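Local coordinates for protein YibA (Escherichia coli, PDB 1OYZ) that is of unknown function but folds as an all-helical chain with HEAT-type repeats, possibly with an oxidoreductase activity, at residues A[76-79]-A[80-83]; A[208-211]-A[212-216]; A[222-225]-A[226-229]. All coordinates share one frame; numbering follows the deposited sequence.

Contact 1: A[76-79]-A[80-83]; sequences FILG and QIKI
Two backbone N-H groups, those of Gln80 and Ile81, converge on a single acceptor, the carbonyl oxygen of Ile77. The bond from Ile81 N to Ile77 O, the i to i+4 step of an α-helix, is 3.1 Å long. It follows the carbonyl direction closely, with a C=O...N angle of 170°. Gln80 N comes to Ile77 O at 3.2 Å from another direction, standing above the carbonyl plane with a C=O...N angle of 129°. Ile77 O is thus gripped twice, by donors three and four residues further on. One residue back, Gly79 N bonds to Phe76 O at 3.0 Å, again a three-residue step.

This is the last part of helix 68-80 and the beginning of the loop that leads to helix 88-101, in a chain of packed helices belonging to the HEAT-repeat family. Leu78 O, within the turn, and Ile81 O, just after it, both accept hydrogen bonds from Arg118 NH1, which ties the exit of the helix to helix 105-121.

The apolar contacts are made by Ile81, whose side chain folds back against the turn just completed. With CG1 anti to its own backbone N (chi1 -161°), CG2 falls between N and the carbonyl carbon and is held against the helix backbone, 4.1 Å from Leu78 CA. The same methyl lies 4.4 Å from Leu78 CD1, a looser approach. The other branch reaches along the helix instead: Ile81 CD1 meets Ile77 CG2 at 3.9 Å, the two side chains slanting across one another. Around this patch, Ile77 packs on Ala44 and Leu47 of helix 37-50, while on helix 53-63 Leu78 lies against Ala59 and Cys63, and Ile81 against Ala55 and Val56.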
loop_
_atom_site.group_PDB
_atom_site.type_symbol
_atom_site.label_atom_id
_atom_site.label_comp_id
_atom_site.label_asym_id
_atom_site.label_seq_id
_atom_site.Cartn_x
_atom_site.Cartn_y
_atom_site.Cartn_z
ATOM N N PHE A 76 -10.768 13.067 -3.754
ATOM C CA PHE A 76 -11.060 11.625 -3.703
ATOM C C PHE A 76 -11.869 11.240 -4.952
ATOM O O PHE A 76 -11.511 10.317 -5.687
ATOM C CB PHE A 76 -11.866 11.292 -2.438
ATOM C CG PHE A 76 -12.342 9.851 -2.359
ATOM C CD1 PHE A 76 -11.428 8.796 -2.304
ATOM C CD2 PHE A 76 -13.713 9.561 -2.284
ATOM C CE1 PHE A 76 -11.864 7.477 -2.165
ATOM C CE2 PHE A 76 -14.167 8.244 -2.144
ATOM C CZ PHE A 76 -13.240 7.191 -2.083
ATOM N N ILE A 77 -12.952 11.960 -5.192
ATOM C CA ILE A 77 -13.787 11.680 -6.344
ATOM C C ILE A 77 -12.964 11.691 -7.616
ATOM O O ILE A 77 -13.037 10.771 -8.439
ATOM C CB ILE A 77 -14.946 12.710 -6.453
ATOM C CG1 ILE A 77 -15.967 12.452 -5.360
ATOM C CG2 ILE A 77 -15.678 12.568 -7.772
ATOM C CD1 ILE A 77 -17.052 13.475 -5.292
ATOM N N LEU A 78 -12.157 12.731 -7.747
ATOM C CA LEU A 78 -11.308 12.935 -8.913
ATOM C C LEU A 78 -10.300 11.809 -9.176
ATOM O O LEU A 78 -9.837 11.637 -10.294
ATOM C CB LEU A 78 -10.593 14.288 -8.750
ATOM C CG LEU A 78 -10.993 15.485 -9.635
ATOM C CD1 LEU A 78 -12.437 15.402 -10.043
ATOM C CD2 LEU A 78 -10.695 16.799 -8.922
ATOM N N GLY A 79 -9.961 11.032 -8.161
ATOM C CA GLY A 79 -9.003 9.958 -8.394
ATOM C C GLY A 79 -9.523 8.761 -9.185
ATOM O O GLY A 79 -8.739 8.025 -9.790
ATOM N N GLN A 80 -10.835 8.551 -9.209
ATOM C CA GLN A 80 -11.361 7.400 -9.941
ATOM C C GLN A 80 -12.498 7.662 -10.951
ATOM O O GLN A 80 -12.805 6.808 -11.780
ATOM C CB GLN A 80 -11.762 6.321 -8.919
ATOM C CG GLN A 80 -10.553 5.745 -8.162
ATOM C CD GLN A 80 -10.932 4.987 -6.905
ATOM O OE1 GLN A 80 -11.501 3.900 -6.974
ATOM N NE2 GLN A 80 -10.620 5.560 -5.743
ATOM N N ILE A 81 -13.109 8.842 -10.893
ATOM C CA ILE A 81 -14.196 9.199 -11.796
ATOM C C ILE A 81 -13.671 9.264 -13.235
ATOM O O ILE A 81 -12.501 9.588 -13.466
ATOM C CB ILE A 81 -14.780 10.579 -11.401
ATOM C CG1 ILE A 81 -16.188 10.771 -11.988
ATOM C CG2 ILE A 81 -13.853 11.691 -11.888
ATOM C CD1 ILE A 81 -16.947 11.967 -11.370
ATOM N N LYS A 82 -14.525 8.944 -14.203
ATOM C CA LYS A 82 -14.116 9.024 -15.600
ATOM C C LYS A 82 -14.112 10.495 -16.041
ATOM O O LYS A 82 -14.996 11.271 -15.669
ATOM C CB LYS A 82 -15.057 8.197 -16.480
ATOM C CG LYS A 82 -14.812 6.692 -16.368
ATOM C CD LYS A 82 -15.594 5.917 -17.426
ATOM C CE LYS A 82 -14.949 4.575 -17.720
ATOM N NZ LYS A 82 -15.479 4.033 -19.004
ATOM N N ILE A 83 -13.099 10.876 -16.807
ATOM C CA ILE A 83 -12.967 12.246 -17.289
ATOM C C ILE A 83 -12.527 12.271 -18.735
ATOM O O ILE A 83 -11.683 11.481 -19.157
ATOM C CB ILE A 83 -11.919 13.057 -16.489
ATOM C CG1 ILE A 83 -10.563 12.377 -16.589
ATOM C CG2 ILE A 83 -12.368 13.214 -15.025
ATOM C CD1 ILE A 83 -9.484 13.039 -15.762
#

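Contact 2: A[208-211]-A[212-216]; sequences VRIE and AIIGL
Val208, Arg209 and Glu211 give their carbonyl oxygens to the N-H groups of Ala212, Ile213 and Gly215, the regular i to i+4 ladder of an α-helix, with Val208 O 3.0 Å from Ala212 N. The turns belong to helix 206-218, one of the packed helices of this HEAT-family chain. The donors do not all sit alike: Ala212 N is almost in line with its carbonyl, whereas Gly215 N, 2.7 Å from Glu211 O, is tilted 30° from the plane of that carbonyl.

Outside this ladder, side chains four residues apart meet along the flanks. Ile210 and Ile214 touch through their CG2 methyls at 4.0 Å, but the Ile214 methyl also presses too closely on the Ile210 carbonyl, so its modelled position is doubtful. Ala212 CB lies alongside the preceding turn, 3.6 Å from both Val208 O and Arg209 O, and it packs on Met200 of helix 191-200. Arg209 carries its guanidinium across to helix 225-232, where NH2 forms a salt bridge with Glu231; NE bonds to Leu201 O, and the two bonds fix the group. Ile213, with CG1 beside its backbone N (chi1 -69°), reaches back along the helix to place CD1 3.4 Å from Arg209 O. More loosely, Ile213 CD1 comes to 4.4 Å from Arg209 NH2, at a slant to the guanidinium.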
loop_
_atom_site.group_PDB
_atom_site.type_symbol
_atom_site.label_atom_id
_atom_site.label_comp_id
_atom_site.label_asym_id
_atom_site.label_seq_id
_atom_site.Cartn_x
_atom_site.Cartn_y
_atom_site.Cartn_z
ATOM N N VAL A 208 6.654 -5.949 10.082
ATOM C CA VAL A 208 7.882 -5.506 9.420
ATOM C C VAL A 208 8.942 -6.633 9.490
ATOM O O VAL A 208 9.601 -6.921 8.505
ATOM C CB VAL A 208 8.447 -4.168 10.061
ATOM C CG1 VAL A 208 9.792 -3.830 9.448
ATOM C CG2 VAL A 208 7.478 -3.003 9.794
ATOM N N ARG A 209 9.085 -7.272 10.641
ATOM C CA ARG A 209 10.070 -8.349 10.785
ATOM C C ARG A 209 9.796 -9.438 9.769
ATOM O O ARG A 209 10.716 -10.018 9.174
ATOM C CB ARG A 209 10.016 -8.960 12.182
ATOM C CG ARG A 209 10.546 -8.101 13.310
ATOM C CD ARG A 209 10.439 -8.868 14.644
ATOM N NE ARG A 209 11.253 -10.076 14.602
ATOM C CZ ARG A 209 10.813 -11.325 14.793
ATOM N NH1 ARG A 209 9.533 -11.581 15.047
ATOM N NH2 ARG A 209 11.673 -12.333 14.728
ATOM N N ILE A 210 8.519 -9.730 9.556
ATOM C CA ILE A 210 8.165 -10.760 8.577
ATOM C C ILE A 210 8.600 -10.394 7.177
ATOM O O ILE A 210 9.179 -11.226 6.481
ATOM C CB ILE A 210 6.655 -11.073 8.607
ATOM C CG1 ILE A 210 6.345 -11.920 9.847
ATOM C CG2 ILE A 210 6.248 -11.803 7.339
ATOM C CD1 ILE A 210 4.862 -11.910 10.258
ATOM N N GLU A 211 8.344 -9.156 6.740
ATOM C CA GLU A 211 8.782 -8.757 5.398
ATOM C C GLU A 211 10.327 -8.778 5.269
ATOM O O GLU A 211 10.872 -9.104 4.202
ATOM C CB GLU A 211 8.250 -7.353 5.036
ATOM C CG GLU A 211 6.692 -7.269 4.748
ATOM C CD GLU A 211 6.252 -7.946 3.459
ATOM O OE1 GLU A 211 7.073 -7.906 2.509
ATOM O OE2 GLU A 211 5.081 -8.479 3.353
ATOM N N ALA A 212 11.028 -8.410 6.347
ATOM C CA ALA A 212 12.501 -8.411 6.340
ATOM C C ALA A 212 12.984 -9.859 6.188
ATOM O O ALA A 212 13.883 -10.160 5.396
ATOM C CB ALA A 212 13.037 -7.796 7.646
ATOM N N ILE A 213 12.366 -10.753 6.944
ATOM C CA ILE A 213 12.709 -12.164 6.862
ATOM C C ILE A 213 12.476 -12.727 5.469
ATOM O O ILE A 213 13.345 -13.420 4.912
ATOM C CB ILE A 213 11.899 -12.988 7.881
ATOM C CG1 ILE A 213 12.377 -12.630 9.295
ATOM C CG2 ILE A 213 12.068 -14.485 7.596
ATOM C CD1 ILE A 213 11.497 -13.087 10.391
ATOM N N ILE A 214 11.320 -12.439 4.870
ATOM C CA ILE A 214 11.098 -12.993 3.530
ATOM C C ILE A 214 12.031 -12.283 2.549
ATOM O O ILE A 214 12.582 -12.893 1.635
ATOM C CB ILE A 214 9.595 -12.896 3.060
ATOM C CG1 ILE A 214 9.389 -11.700 2.184
ATOM C CG2 ILE A 214 8.636 -12.807 4.242
ATOM C CD1 ILE A 214 9.388 -12.094 0.741
ATOM N N GLY A 215 12.224 -10.985 2.748
ATOM C CA GLY A 215 13.111 -10.257 1.858
ATOM C C GLY A 215 14.545 -10.785 1.910
ATOM O O GLY A 215 15.180 -11.014 0.867
ATOM N N LEU A 216 15.061 -10.992 3.114
ATOM C CA LEU A 216 16.433 -11.479 3.225
ATOM C C LEU A 216 16.530 -12.900 2.706
ATOM O O LEU A 216 17.484 -13.242 2.027
ATOM C CB LEU A 216 16.939 -11.384 4.671
ATOM C CG LEU A 216 17.218 -9.925 5.050
ATOM C CD1 LEU A 216 17.415 -9.746 6.542
ATOM C CD2 LEU A 216 18.445 -9.459 4.294
#

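Contact 3: A[222-225]-A[226-229]; sequences KRVL and SVLC
Val224 touches Val227 and Leu228 with one methyl each, the two branches working as a fork. The contact spans the entry to helix 225-232 and its first residues; this helix follows helix 206-218 in the HEAT-family chain of packed helices. The fork comes from the rotation of Val224: CG2 is anti to the backbone N, and CG1 sits between N and the carbonyl carbon (chi1 80°). CG1 therefore meets Leu228 CD2 at 3.9 Å, while CG2 approaches Val227 CG1 at 3.7 Å; both partners lie at an angle to the valine. The second pairing is the less secure, because Val227 CG1 also crowds the Val224 carbonyl oxygen in the model.

Leu228 points back at the preceding turn with CG anti to its backbone N (chi1 -159°), and it carries on to Ile241 and Leu248 of helix 239-248. Val224 also packs on Leu248 and, on helix 206-218, on Leu216, so this small apolar cluster joins three consecutive helices.

Behind the side chains, the regular helix bonding includes Cys229 N to Leu225 O at 2.8 Å, nearly straight at an N-H...O angle of 170°. Nearer the start, N-H groups are served by solvent. Water 2 accepts from Ser226 N at 3.0 Å, and water 1 accepts from Val227 N at 3.0 Å while donating to Arg223 O at 2.7 Å.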
loop_
_atom_site.group_PDB
_atom_site.type_symbol
_atom_site.label_atom_id
_atom_site.label_comp_id
_atom_site.label_asym_id
_atom_site.label_seq_id
_atom_site.Cartn_x
_atom_site.Cartn_y
_atom_site.Cartn_z
ATOM N N LYS A 222 22.472 -14.944 4.419
ATOM C CA LYS A 222 22.559 -15.724 5.637
ATOM C C LYS A 222 22.470 -14.972 6.942
ATOM O O LYS A 222 22.343 -15.580 7.997
ATOM C CB LYS A 222 23.798 -16.620 5.554
ATOM C CG LYS A 222 23.538 -17.743 4.550
ATOM C CD LYS A 222 24.789 -18.334 3.898
ATOM C CE LYS A 222 24.417 -19.564 3.079
ATOM N NZ LYS A 222 25.583 -20.104 2.375
ATOM N N ARG A 223 22.493 -13.645 6.905
ATOM C CA ARG A 223 22.343 -12.957 8.175
ATOM C C ARG A 223 20.926 -13.163 8.756
ATOM O O ARG A 223 20.668 -12.807 9.908
ATOM C CB ARG A 223 22.686 -11.471 8.042
ATOM C CG ARG A 223 24.194 -11.256 7.837
ATOM C CD ARG A 223 24.475 -10.618 6.509
ATOM N NE ARG A 223 24.069 -9.222 6.501
ATOM C CZ ARG A 223 23.919 -8.485 5.404
ATOM N NH1 ARG A 223 24.133 -9.014 4.206
ATOM N NH2 ARG A 223 23.584 -7.211 5.504
ATOM N N VAL A 224 20.008 -13.771 8.006
ATOM C CA VAL A 224 18.666 -13.982 8.582
ATOM C C VAL A 224 18.610 -15.292 9.395
ATOM O O VAL A 224 17.720 -15.492 10.200
ATOM C CB VAL A 224 17.554 -14.010 7.456
ATOM C CG1 VAL A 224 17.509 -15.393 6.765
ATOM C CG2 VAL A 224 16.177 -13.639 8.036
ATOM N N LEU A 225 19.570 -16.182 9.182
ATOM C CA LEU A 225 19.576 -17.483 9.863
ATOM C C LEU A 225 19.172 -17.558 11.324
ATOM O O LEU A 225 18.286 -18.337 11.717
ATOM C CB LEU A 225 20.945 -18.143 9.745
ATOM C CG LEU A 225 21.105 -19.172 8.636
ATOM C CD1 LEU A 225 19.960 -20.175 8.672
ATOM C CD2 LEU A 225 21.132 -18.442 7.305
ATOM N N SER A 226 19.840 -16.774 12.150
ATOM C CA SER A 226 19.538 -16.825 13.575
ATOM C C SER A 226 18.060 -16.555 13.912
ATOM O O SER A 226 17.431 -17.315 14.643
ATOM C CB SER A 226 20.436 -15.838 14.321
ATOM O OG SER A 226 20.442 -16.150 15.700
ATOM N N VAL A 227 17.503 -15.479 13.377
ATOM C CA VAL A 227 16.108 -15.158 13.675
ATOM C C VAL A 227 15.208 -16.205 13.038
ATOM O O VAL A 227 14.226 -16.649 13.623
ATOM C CB VAL A 227 15.743 -13.726 13.167
ATOM C CG1 VAL A 227 16.287 -13.545 11.765
ATOM C CG2 VAL A 227 14.224 -13.520 13.163
ATOM N N LEU A 228 15.556 -16.619 11.839
ATOM C CA LEU A 228 14.752 -17.612 11.163
ATOM C C LEU A 228 14.650 -18.863 12.059
ATOM O O LEU A 228 13.551 -19.372 12.319
ATOM C CB LEU A 228 15.385 -17.932 9.812
ATOM C CG LEU A 228 14.492 -18.554 8.737
ATOM C CD1 LEU A 228 13.161 -17.806 8.648
ATOM C CD2 LEU A 228 15.222 -18.531 7.410
ATOM N N CYS A 229 15.800 -19.334 12.546
ATOM C CA CYS A 229 15.846 -20.492 13.441
ATOM C C CYS A 229 14.900 -20.295 14.631
ATOM O O CYS A 229 14.130 -21.203 14.986
ATOM C CB CYS A 229 17.275 -20.705 13.966
ATOM S SG CYS A 229 17.419 -21.910 15.325
HETATM O O HOH W 1 19.398 -13.533 12.143
HETATM O O HOH W 2 22.317 -15.157 11.578
#

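How the contacts relate
Contacts 2 and 3 are neighbours on consecutive helices, 206-218 and 225-232, with centres about 11 Å apart. They meet directly: Ile213 CG2 of contact 2 packs on Leu228 CD1 of contact 3 at 3.7 Å, Ile213 CD1 reaches Val227 CG2 at 3.9 Å, and Leu216 CB lies 3.9 Å from Val224 CB. Ile213 thus packs helix 206-218 against helix 225-232 through both of its branches. Contact 1 stands apart, on the opposite side of the chain's centre, about 35 Å from contact 2 and about 46 Å from contact 3 between centres. Each is a local turn within or at an end of a helix, and none can be tied to a known active site.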